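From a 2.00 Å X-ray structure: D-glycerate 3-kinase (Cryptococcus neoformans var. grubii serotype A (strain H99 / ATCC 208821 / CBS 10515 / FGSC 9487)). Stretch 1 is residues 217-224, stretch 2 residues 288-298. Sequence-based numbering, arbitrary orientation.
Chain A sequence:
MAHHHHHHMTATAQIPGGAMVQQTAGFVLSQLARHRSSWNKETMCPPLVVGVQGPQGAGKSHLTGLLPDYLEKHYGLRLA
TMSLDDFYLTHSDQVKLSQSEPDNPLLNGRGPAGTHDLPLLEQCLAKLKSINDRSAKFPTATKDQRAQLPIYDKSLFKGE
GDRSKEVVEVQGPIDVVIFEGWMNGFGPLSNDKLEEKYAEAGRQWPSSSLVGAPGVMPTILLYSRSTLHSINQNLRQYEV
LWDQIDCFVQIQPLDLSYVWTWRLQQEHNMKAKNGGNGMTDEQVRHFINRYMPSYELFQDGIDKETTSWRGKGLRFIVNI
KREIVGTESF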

# COMPACT_ATOMS: atom_id res chain seq x y z
N MET A 217 -5.62 -23.48 -4.14
CA MET A 217 -4.56 -23.79 -3.19
C MET A 217 -4.08 -22.50 -2.52
O MET A 217 -3.85 -21.51 -3.21
N PRO A 218 -3.92 -22.47 -1.20
CA PRO A 218 -3.30 -21.30 -0.57
C PRO A 218 -1.88 -21.10 -1.08
O PRO A 218 -1.07 -22.03 -1.11
N THR A 219 -1.57 -19.87 -1.50
CA THR A 219 -0.29 -19.65 -2.16
C THR A 219 0.89 -19.74 -1.19
O THR A 219 2.02 -19.93 -1.65
N ILE A 220 0.67 -19.62 0.12
CA ILE A 220 1.80 -19.76 1.03
C ILE A 220 2.42 -21.15 0.90
O ILE A 220 3.62 -21.32 1.13
N LEU A 221 1.63 -22.15 0.49
CA LEU A 221 2.16 -23.50 0.30
C LEU A 221 3.11 -23.58 -0.89
O LEU A 221 3.77 -24.61 -1.05
N LEU A 222 3.19 -22.54 -1.73
CA LEU A 222 4.18 -22.53 -2.80
C LEU A 222 5.58 -22.22 -2.30
O LEU A 222 6.54 -22.36 -3.06
N TYR A 223 5.73 -21.82 -1.04
CA TYR A 223 6.98 -21.27 -0.53
C TYR A 223 7.42 -22.03 0.71
O TYR A 223 6.59 -22.58 1.45
N SER A 224 8.72 -22.04 0.95
CA SER A 224 9.24 -22.66 2.17
C SER A 224 8.88 -21.81 3.38
O SER A 224 8.64 -20.60 3.28
N ILE A 288 1.17 -12.60 -9.57
CA ILE A 288 0.27 -12.41 -8.44
C ILE A 288 0.56 -13.46 -7.36
O ILE A 288 0.33 -13.21 -6.17
N ASN A 289 1.09 -14.62 -7.75
CA ASN A 289 1.45 -15.63 -6.76
C ASN A 289 2.58 -15.16 -5.85
O ASN A 289 2.74 -15.72 -4.76
N ARG A 290 3.37 -14.16 -6.26
CA ARG A 290 4.37 -13.59 -5.37
C ARG A 290 3.75 -12.65 -4.33
O ARG A 290 4.30 -12.51 -3.23
N TYR A 291 2.62 -12.00 -4.64
CA TYR A 291 1.96 -11.10 -3.70
C TYR A 291 0.96 -11.81 -2.79
O TYR A 291 0.80 -11.41 -1.63
N MET A 292 0.26 -12.82 -3.30
CA MET A 292 -0.81 -13.47 -2.54
C MET A 292 -0.39 -14.00 -1.17
O MET A 292 -1.22 -13.93 -0.25
N PRO A 293 0.81 -14.56 -0.96
CA PRO A 293 1.16 -14.98 0.41
C PRO A 293 1.12 -13.84 1.41
O PRO A 293 0.78 -14.06 2.58
N SER A 294 1.43 -12.62 0.97
CA SER A 294 1.38 -11.48 1.88
C SER A 294 -0.06 -11.14 2.26
O SER A 294 -0.32 -10.80 3.42
N TYR A 295 -0.98 -11.18 1.29
CA TYR A 295 -2.40 -11.02 1.60
C TYR A 295 -2.86 -12.09 2.58
O TYR A 295 -3.56 -11.79 3.56
N GLU A 296 -2.49 -13.35 2.33
CA GLU A 296 -2.95 -14.46 3.16
C GLU A 296 -2.46 -14.33 4.60
O GLU A 296 -3.22 -14.56 5.55
N LEU A 297 -1.19 -13.96 4.78
CA LEU A 297 -0.57 -13.96 6.10
C LEU A 297 -0.75 -12.67 6.89
O LEU A 297 -0.86 -12.71 8.12
N PHE A 298 -0.72 -11.51 6.23
CA PHE A 298 -0.48 -10.25 6.92
C PHE A 298 -1.61 -9.24 6.81
O PHE A 298 -1.57 -8.21 7.49

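The short 3-10 segment of stretch 1, residues 219-222, packs against the kinked helix of stretch 2, with Ile-220 and Pro-293 at the closest approach of the two backbones. Met-217, a poorly ordered t rotamer, leads its thioether end away and makes no contact. Pro-218 sets its CB 3.8 Å from Glu-296 OE1, just ahead of the polar centre of the interface.

That centre is Thr-219, whose CA-to-CB bond points toward the helix. In the p rotamer its OG1 donates to Glu-296 OE2 at 2.7 Å, and its backbone N donates to the same OE2, also at 2.7 Å. Glu-296 reaches out in an m, t conformation, and its second oxygen, OE1, accepts a hydrogen bond from Ile-220 N at 3.2 Å. One carboxylate thus engages two successive amides at the start of the 3-10 segment, where the first amides lack partners from a preceding turn. Thr-219 OG1 also lies 3.1 Å from Pro-293 N, but the proline nitrogen has no hydrogen to share, so this is packing alone. Thr-219 CG2 approaches Asn-289 OD1 at 3.9 Å.

Ile-220 (p, t) is set sideways, yet its CG2 meets both Pro-293 CB and Leu-297 CG at 3.7 Å, forming an apolar patch beside the carboxylate. Leu-297 (m, t) starts sideways and brings its end nearer to complete this contact. Leu-221 does not take part, whereas Leu-222 (m, t) points toward the helix and places CD1 4.1 Å from Asn-289 CG.

Tyr-223, an m rotamer whose CA-to-CB bond points toward the helix, reaches it with the hydroxyl end of its ring: CE2 packs 3.5 Å from Pro-293 CG, while OH makes a weak hydrogen bond of 3.0 Å to Asn-289 O, which lies at the ring edge. Ser-224 is out of reach and instead caps the helix that follows.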

# COMPACT_ATOMS: atom_id res chain seq x y z
CB MET A 217 -3.39 -24.47 -3.90
CG MET A 217 -2.27 -24.94 -2.99
SD MET A 217 -0.72 -25.15 -3.89
CE MET A 217 0.04 -26.51 -3.01
CB PRO A 218 -3.35 -21.63 0.93
CG PRO A 218 -4.46 -22.66 1.06
CD PRO A 218 -4.35 -23.47 -0.20
CB THR A 219 -0.28 -18.29 -2.86
OG1 THR A 219 -0.43 -17.25 -1.88
CG2 THR A 219 -1.40 -18.21 -3.87
CB ILE A 220 1.41 -19.47 2.49
CG1 ILE A 220 0.30 -20.39 2.97
CG2 ILE A 220 1.02 -17.99 2.65
CD1 ILE A 220 -0.03 -20.23 4.47
CB LEU A 221 1.03 -24.51 0.10
CG LEU A 221 0.08 -24.72 1.29
CD1 LEU A 221 -0.94 -25.78 0.97
CD2 LEU A 221 0.85 -25.10 2.55
CB LEU A 222 3.79 -21.51 -3.87
CG LEU A 222 2.50 -21.76 -4.67
CD1 LEU A 222 2.09 -20.50 -5.40
CD2 LEU A 222 2.68 -22.92 -5.64
CB TYR A 223 6.81 -19.77 -0.24
CG TYR A 223 6.47 -19.00 -1.49
CD1 TYR A 223 7.46 -18.67 -2.42
CD2 TYR A 223 5.15 -18.65 -1.79
CE1 TYR A 223 7.15 -18.00 -3.60
CE2 TYR A 223 4.84 -17.97 -2.95
CZ TYR A 223 5.84 -17.65 -3.84
OH TYR A 223 5.50 -16.98 -4.99
CB SER A 224 10.76 -22.81 2.10
OG SER A 224 11.36 -21.52 2.10
CB ILE A 288 -1.19 -12.45 -8.92
CG1 ILE A 288 -1.57 -11.11 -9.58
CG2 ILE A 288 -2.17 -12.72 -7.77
CD1 ILE A 288 -1.52 -9.89 -8.64
CB ASN A 289 1.85 -16.94 -7.46
CG ASN A 289 0.66 -17.70 -7.98
OD1 ASN A 289 -0.46 -17.49 -7.55
ND2 ASN A 289 0.91 -18.61 -8.92
CB ARG A 290 5.44 -12.84 -6.17
CG ARG A 290 6.49 -13.75 -6.87
CD ARG A 290 7.62 -12.97 -7.63
NE ARG A 290 8.59 -12.32 -6.73
CZ ARG A 290 8.66 -11.00 -6.53
NH1 ARG A 290 9.56 -10.50 -5.69
NH2 ARG A 290 7.84 -10.19 -7.16
CB TYR A 291 1.23 -9.98 -4.44
CG TYR A 291 2.17 -9.01 -5.12
CD1 TYR A 291 2.74 -9.31 -6.37
CD2 TYR A 291 2.50 -7.80 -4.52
CE1 TYR A 291 3.61 -8.43 -6.98
CE2 TYR A 291 3.37 -6.92 -5.13
CZ TYR A 291 3.91 -7.23 -6.36
OH TYR A 291 4.77 -6.35 -6.96
CB MET A 292 -1.41 -14.62 -3.38
CG MET A 292 -2.67 -14.25 -4.12
SD MET A 292 -4.01 -13.71 -3.03
CE MET A 292 -4.29 -12.09 -3.72
CB PRO A 293 2.58 -15.55 0.27
CG PRO A 293 2.80 -15.74 -1.17
CD PRO A 293 1.91 -14.83 -1.91
CB SER A 294 2.07 -10.26 1.27
OG SER A 294 3.49 -10.40 1.35
CB TYR A 295 -3.24 -11.09 0.33
CG TYR A 295 -3.12 -9.90 -0.61
CD1 TYR A 295 -3.86 -8.74 -0.40
CD2 TYR A 295 -2.31 -9.96 -1.73
CE1 TYR A 295 -3.76 -7.65 -1.27
CE2 TYR A 295 -2.21 -8.88 -2.61
CZ TYR A 295 -2.93 -7.74 -2.37
OH TYR A 295 -2.82 -6.68 -3.25
CB GLU A 296 -2.49 -15.79 2.56
CG GLU A 296 -3.13 -16.11 1.21
CD GLU A 296 -2.57 -17.37 0.57
OE1 GLU A 296 -1.89 -18.15 1.26
OE2 GLU A 296 -2.82 -17.59 -0.63
CB LEU A 297 0.93 -14.23 5.97
CG LEU A 297 1.34 -15.62 5.51
CD1 LEU A 297 2.85 -15.68 5.45
CD2 LEU A 297 0.80 -16.67 6.47
CB PHE A 298 0.79 -9.57 6.37
CG PHE A 298 1.99 -10.46 6.32
CD1 PHE A 298 2.37 -11.22 7.42
CD2 PHE A 298 2.75 -10.53 5.17
CE1 PHE A 298 3.50 -12.03 7.36
CE2 PHE A 298 3.86 -11.32 5.10
CZ PHE A 298 4.23 -12.09 6.20